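Local coordinates for uncharacterized protein YjgB (Bacillus subtilis, PDB 4YGT) that is of unknown function, a probable secreted lipoprotein and the first DUF4309 family member with a known structure, at residues G30-Q35 against Y140-V145; L102-V107 against D153-K158. One frame throughout, in Å; residues are numbered along the deposited sequence.

Interaction 1 (G30-Q35 against Y140-V145); sequences GEMPQQ and YELHFV. With EDO (1,2-ethanediol), chain F.
The ring of Y140 lies flat against the backbone of G30. G30 CA stands 3.4 Å from the ring centroid and only 6° off the ring normal, which makes this a CH-pi contact made over the centre of the face. G30 N comes down on the same side, nearer the rim, at 3.3 Å from Y140 CE2. The ring gets there because CG of Y140 is turned anti to the carbonyl carbon (chi1 -45°), on a CB that points toward G30. Glycine meets two demands at this position. It ends helix 14-27 in a Schellman motif with a positive phi (74°), and a beta carbon modelled on it would collide with the ring face, 2.5 Å from Y140 CZ.

Further along, M32, a selenomethionine, reaches strand 140-146 with its end alone: CE meets L142 CD2 at 3.7 Å, and the two side chains cross obliquely. This second touch is smaller, a single methyl-to-methyl contact. L142 is thus packed by both helix 14-27, through A27, and the loop after it, through M32.

Beyond the packed face, the phenol end of Y140 meets a small molecule. Its OH is hydrogen-bonded to O2 of a 1,2-ethanediol at 3.1 Å; the diol, probably from the crystallisation liquor, also bonds R139. Were Y140 an alanine, the CA of G30 would probably lose its aromatic cover, a gap would open beside the helix end, and the diol would be left without its hydroxyl partner.

Between the two segments the attraction is thus dispersive, with a weakly polar CH-pi component, and the contact implies that close fit rather than charge seats the helix terminus on the sheet.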
# COMPACT_ATOMS: atom_id res chain seq x y z
N GLY A 30 8.25 -8.04 -2.95
CA GLY A 30 8.57 -6.63 -2.71
C GLY A 30 7.90 -5.72 -3.74
O GLY A 30 8.46 -4.70 -4.17
N GLU A 31 6.71 -6.12 -4.16
CA GLU A 31 5.88 -5.45 -5.15
C GLU A 31 4.45 -5.41 -4.71
O GLU A 31 4.03 -6.22 -3.89
CB GLU A 31 5.92 -6.21 -6.48
CG GLU A 31 7.22 -6.14 -7.25
CD GLU A 31 7.25 -7.04 -8.46
OE1 GLU A 31 6.17 -7.35 -9.04
OE2 GLU A 31 8.37 -7.45 -8.84
N MSE A 32 3.68 -4.55 -5.33
CA MSE A 32 2.24 -4.51 -5.14
C MSE A 32 1.59 -4.94 -6.46
O MSE A 32 2.28 -5.00 -7.49
CB MSE A 32 1.81 -3.16 -4.63
CG MSE A 32 2.31 -2.96 -3.23
SE MSE A 32 1.17 -1.73 -2.37
CE MSE A 32 1.18 -2.42 -0.65
N PRO A 33 0.32 -5.42 -6.45
CA PRO A 33 -0.25 -5.96 -7.69
C PRO A 33 -0.83 -4.90 -8.63
O PRO A 33 -0.73 -3.68 -8.39
CB PRO A 33 -1.34 -6.92 -7.20
CG PRO A 33 -1.35 -6.82 -5.69
CD PRO A 33 -0.62 -5.58 -5.33
N GLN A 34 -1.43 -5.41 -9.74
CA GLN A 34 -2.15 -4.66 -10.76
C GLN A 34 -1.26 -3.60 -11.46
O GLN A 34 -0.31 -3.98 -12.14
CB GLN A 34 -3.43 -4.00 -10.16
CG GLN A 34 -4.42 -4.96 -9.48
CD GLN A 34 -5.03 -5.96 -10.42
OE1 GLN A 34 -4.55 -7.10 -10.55
NE2 GLN A 34 -6.08 -5.55 -11.13
N GLN A 35 -1.59 -2.31 -11.32
CA GLN A 35 -0.90 -1.20 -11.99
C GLN A 35 0.55 -1.07 -11.53
O GLN A 35 1.42 -0.74 -12.35
CB GLN A 35 -1.66 0.13 -11.78
CG GLN A 35 -3.08 0.16 -12.38
CD GLN A 35 -4.16 -0.65 -11.66
OE1 GLN A 35 -4.06 -0.97 -10.46
NE2 GLN A 35 -5.24 -0.99 -12.38
N TYR A 140 10.03 -8.56 3.21
CA TYR A 140 9.22 -7.33 3.28
C TYR A 140 8.13 -7.43 4.35
O TYR A 140 8.00 -8.45 5.03
CB TYR A 140 8.61 -7.04 1.88
CG TYR A 140 9.63 -7.22 0.77
CD1 TYR A 140 10.54 -6.21 0.46
CD2 TYR A 140 9.76 -8.44 0.10
CE1 TYR A 140 11.52 -6.39 -0.52
CE2 TYR A 140 10.76 -8.64 -0.87
CZ TYR A 140 11.63 -7.61 -1.17
OH TYR A 140 12.59 -7.78 -2.14
N GLU A 141 7.37 -6.33 4.53
CA GLU A 141 6.26 -6.28 5.48
C GLU A 141 5.15 -5.41 4.92
O GLU A 141 5.40 -4.40 4.26
CB GLU A 141 6.70 -5.82 6.87
CG GLU A 141 7.79 -4.77 6.87
CD GLU A 141 8.22 -4.29 8.24
OE1 GLU A 141 8.38 -5.13 9.16
OE2 GLU A 141 8.41 -3.06 8.39
N LEU A 142 3.91 -5.88 5.13
CA LEU A 142 2.68 -5.20 4.69
C LEU A 142 2.06 -4.54 5.87
O LEU A 142 1.72 -5.23 6.84
CB LEU A 142 1.69 -6.20 4.13
CG LEU A 142 1.63 -6.46 2.68
CD1 LEU A 142 0.46 -7.34 2.41
CD2 LEU A 142 1.48 -5.17 1.88
N HIS A 143 1.94 -3.23 5.81
CA HIS A 143 1.39 -2.42 6.88
C HIS A 143 -0.02 -1.99 6.51
O HIS A 143 -0.18 -1.10 5.68
CB HIS A 143 2.28 -1.19 7.09
CG HIS A 143 3.66 -1.50 7.60
ND1 HIS A 143 4.04 -1.18 8.89
CD2 HIS A 143 4.71 -2.04 6.95
CE1 HIS A 143 5.30 -1.55 8.99
NE2 HIS A 143 5.75 -2.07 7.85
N PHE A 144 -1.05 -2.67 7.08
CA PHE A 144 -2.44 -2.28 6.83
C PHE A 144 -2.80 -1.18 7.83
O PHE A 144 -2.97 -1.48 9.02
CB PHE A 144 -3.40 -3.46 6.93
CG PHE A 144 -3.19 -4.53 5.89
CD1 PHE A 144 -2.33 -5.59 6.12
CD2 PHE A 144 -3.89 -4.49 4.68
CE1 PHE A 144 -2.18 -6.61 5.17
CE2 PHE A 144 -3.72 -5.49 3.72
CZ PHE A 144 -2.88 -6.55 3.98
N VAL A 145 -2.88 0.08 7.37
CA VAL A 145 -3.16 1.22 8.25
C VAL A 145 -4.68 1.48 8.30
O VAL A 145 -5.25 2.04 7.37
CB VAL A 145 -2.33 2.46 7.84
CG1 VAL A 145 -2.59 3.64 8.76
CG2 VAL A 145 -0.83 2.14 7.80
C1 EDO F . 12.20 -12.09 -3.03
O1 EDO F . 12.91 -11.90 -1.80
C2 EDO F . 11.85 -10.73 -3.72
O2 EDO F . 12.97 -10.03 -4.28

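Interaction 2 (L102-V107 against D153-K158); sequences LNLGGV and DHVNLK
L104, V155 and D153 bury the most surface here, with L104 giving by far the largest share. L104 sends its two methyls to different targets. CD1 rests on the backbone of D153 and H154, 3.6 Å from D153 O and 3.7 Å from H154 CA, while CD2 meets the side chain of V155, 3.6 Å from its CG2. CG of L104 is anti to the carbonyl carbon and beside the backbone N (chi1 -65°), on a CB that already points toward the strand, and the two branches then reach separate neighbours.

V155 answers with one methyl. Its CG1 lies anti to the backbone N (chi1 -176°), which places CG2 beside that N and on the L104 side. V155 also packs on F144 and M32, so L104 joins an apolar cluster extending over the neighbouring strand 140-146; Y93 of strand 88-95 touches L104 as well.

D153 takes part through its backbone, since its CB points away from 102-107. The covered carbonyl oxygen meets a methyl that can give it no hydrogen bond, but a weak one comes from R100.

The loop is shaped locally. L104 N donates to OD1 of N103 at 2.8 Å. An N-H...O angle of 140° makes the bond bent; the donor also stands out of the carbonyl plane. V107 N bonds to L104 O at 3.1 Å, across the short 3-10 segment 104-106. N103 is itself held by T96 through ND2, a second-shell bond likely to steady the residue just before L104.

The polar bonds therefore set the loop's shape, whereas between these two segments the contact is made by the two methyls of L104, consistent with attachment mainly by apolar burial.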
# COMPACT_ATOMS: atom_id res chain seq x y z
N LEU A 102 -15.52 -2.28 -2.50
CA LEU A 102 -14.89 -3.34 -3.29
C LEU A 102 -13.38 -3.45 -3.03
O LEU A 102 -12.77 -4.43 -3.46
CB LEU A 102 -15.14 -3.14 -4.80
CG LEU A 102 -16.59 -3.04 -5.27
CD1 LEU A 102 -16.64 -2.78 -6.74
CD2 LEU A 102 -17.38 -4.30 -4.94
N ASN A 103 -12.77 -2.47 -2.33
CA ASN A 103 -11.35 -2.55 -2.00
C ASN A 103 -11.13 -2.16 -0.53
O ASN A 103 -11.73 -2.81 0.31
CB ASN A 103 -10.44 -1.79 -2.98
CG ASN A 103 -10.80 -0.36 -3.19
OD1 ASN A 103 -10.39 0.51 -2.42
ND2 ASN A 103 -11.57 -0.09 -4.23
N LEU A 104 -10.29 -1.16 -0.20
CA LEU A 104 -9.92 -0.80 1.19
C LEU A 104 -11.10 -0.46 2.10
O LEU A 104 -10.98 -0.63 3.32
CB LEU A 104 -8.90 0.35 1.24
CG LEU A 104 -7.51 0.05 0.65
CD1 LEU A 104 -6.51 1.08 1.08
CD2 LEU A 104 -7.01 -1.32 1.07
N GLY A 105 -12.22 -0.03 1.52
CA GLY A 105 -13.45 0.27 2.26
C GLY A 105 -14.03 -0.96 2.92
O GLY A 105 -14.69 -0.87 3.95
N GLY A 106 -13.73 -2.12 2.32
CA GLY A 106 -14.14 -3.44 2.80
C GLY A 106 -13.05 -4.19 3.54
O GLY A 106 -13.27 -5.32 3.97
N VAL A 107 -11.88 -3.56 3.71
CA VAL A 107 -10.73 -4.17 4.39
C VAL A 107 -10.77 -3.76 5.85
O VAL A 107 -10.41 -2.63 6.21
CB VAL A 107 -9.37 -3.88 3.71
CG1 VAL A 107 -8.20 -4.48 4.49
CG2 VAL A 107 -9.36 -4.39 2.27
N ASP A 153 -7.15 2.78 5.42
CA ASP A 153 -6.91 4.07 4.77
C ASP A 153 -5.93 3.89 3.64
O ASP A 153 -6.17 4.38 2.54
CB ASP A 153 -6.39 5.08 5.77
CG ASP A 153 -7.46 5.49 6.77
OD1 ASP A 153 -8.67 5.38 6.43
OD2 ASP A 153 -7.10 5.91 7.88
N HIS A 154 -4.83 3.17 3.91
CA HIS A 154 -3.79 2.79 2.97
C HIS A 154 -3.05 1.56 3.48
O HIS A 154 -3.12 1.22 4.67
CB HIS A 154 -2.80 3.94 2.67
CG HIS A 154 -2.21 4.59 3.88
ND1 HIS A 154 -1.11 4.05 4.54
CD2 HIS A 154 -2.57 5.74 4.50
CE1 HIS A 154 -0.85 4.88 5.53
NE2 HIS A 154 -1.69 5.92 5.54
N VAL A 155 -2.40 0.85 2.56
CA VAL A 155 -1.61 -0.35 2.82
C VAL A 155 -0.20 -0.04 2.35
O VAL A 155 -0.02 0.37 1.21
CB VAL A 155 -2.21 -1.58 2.11
CG1 VAL A 155 -1.43 -2.84 2.47
CG2 VAL A 155 -3.68 -1.76 2.45
N ASN A 156 0.79 -0.14 3.25
CA ASN A 156 2.19 0.14 2.95
C ASN A 156 3.03 -1.11 2.77
O ASN A 156 2.85 -2.08 3.49
CB ASN A 156 2.83 0.98 4.06
CG ASN A 156 2.14 2.27 4.35
OD1 ASN A 156 1.36 2.78 3.53
ND2 ASN A 156 2.41 2.85 5.52
N LEU A 157 3.96 -1.07 1.80
CA LEU A 157 4.91 -2.15 1.59
C LEU A 157 6.32 -1.61 1.69
O LEU A 157 6.65 -0.65 1.00
CB LEU A 157 4.70 -2.85 0.25
CG LEU A 157 5.58 -4.08 -0.02
CD1 LEU A 157 5.28 -5.22 0.93
CD2 LEU A 157 5.42 -4.53 -1.42
N LYS A 158 7.15 -2.23 2.55
CA LYS A 158 8.55 -1.84 2.69
C LYS A 158 9.40 -3.04 3.06
O LYS A 158 8.86 -4.07 3.43
CB LYS A 158 8.74 -0.67 3.68
CG LYS A 158 8.35 -0.92 5.13
CD LYS A 158 8.91 0.21 6.00
CE LYS A 158 8.26 0.32 7.35
NZ LYS A 158 8.42 1.69 7.93

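In the fold
From the N terminus, helix 14-27 runs into 30-35, whose partner strand comes 105 residues later; interaction 1 thus closes a long loop containing most of the sheet. The chain next builds strands 67-69, 77-82 and 88-95, then passes through 102-107 before helix 109-116. Strands 121-124, 131-137 and 140-146 follow, and 153-158 closes interaction 2. Because 102-107 falls between the segments of interaction 1 and 153-158 after them, the two closures cross. They converge on adjacent antiparallel strands, where H143 N and N156 O lie 2.7 Å apart, a probable hydrogen bond. Both connecting loops are thereby tied to the centre of the sheet.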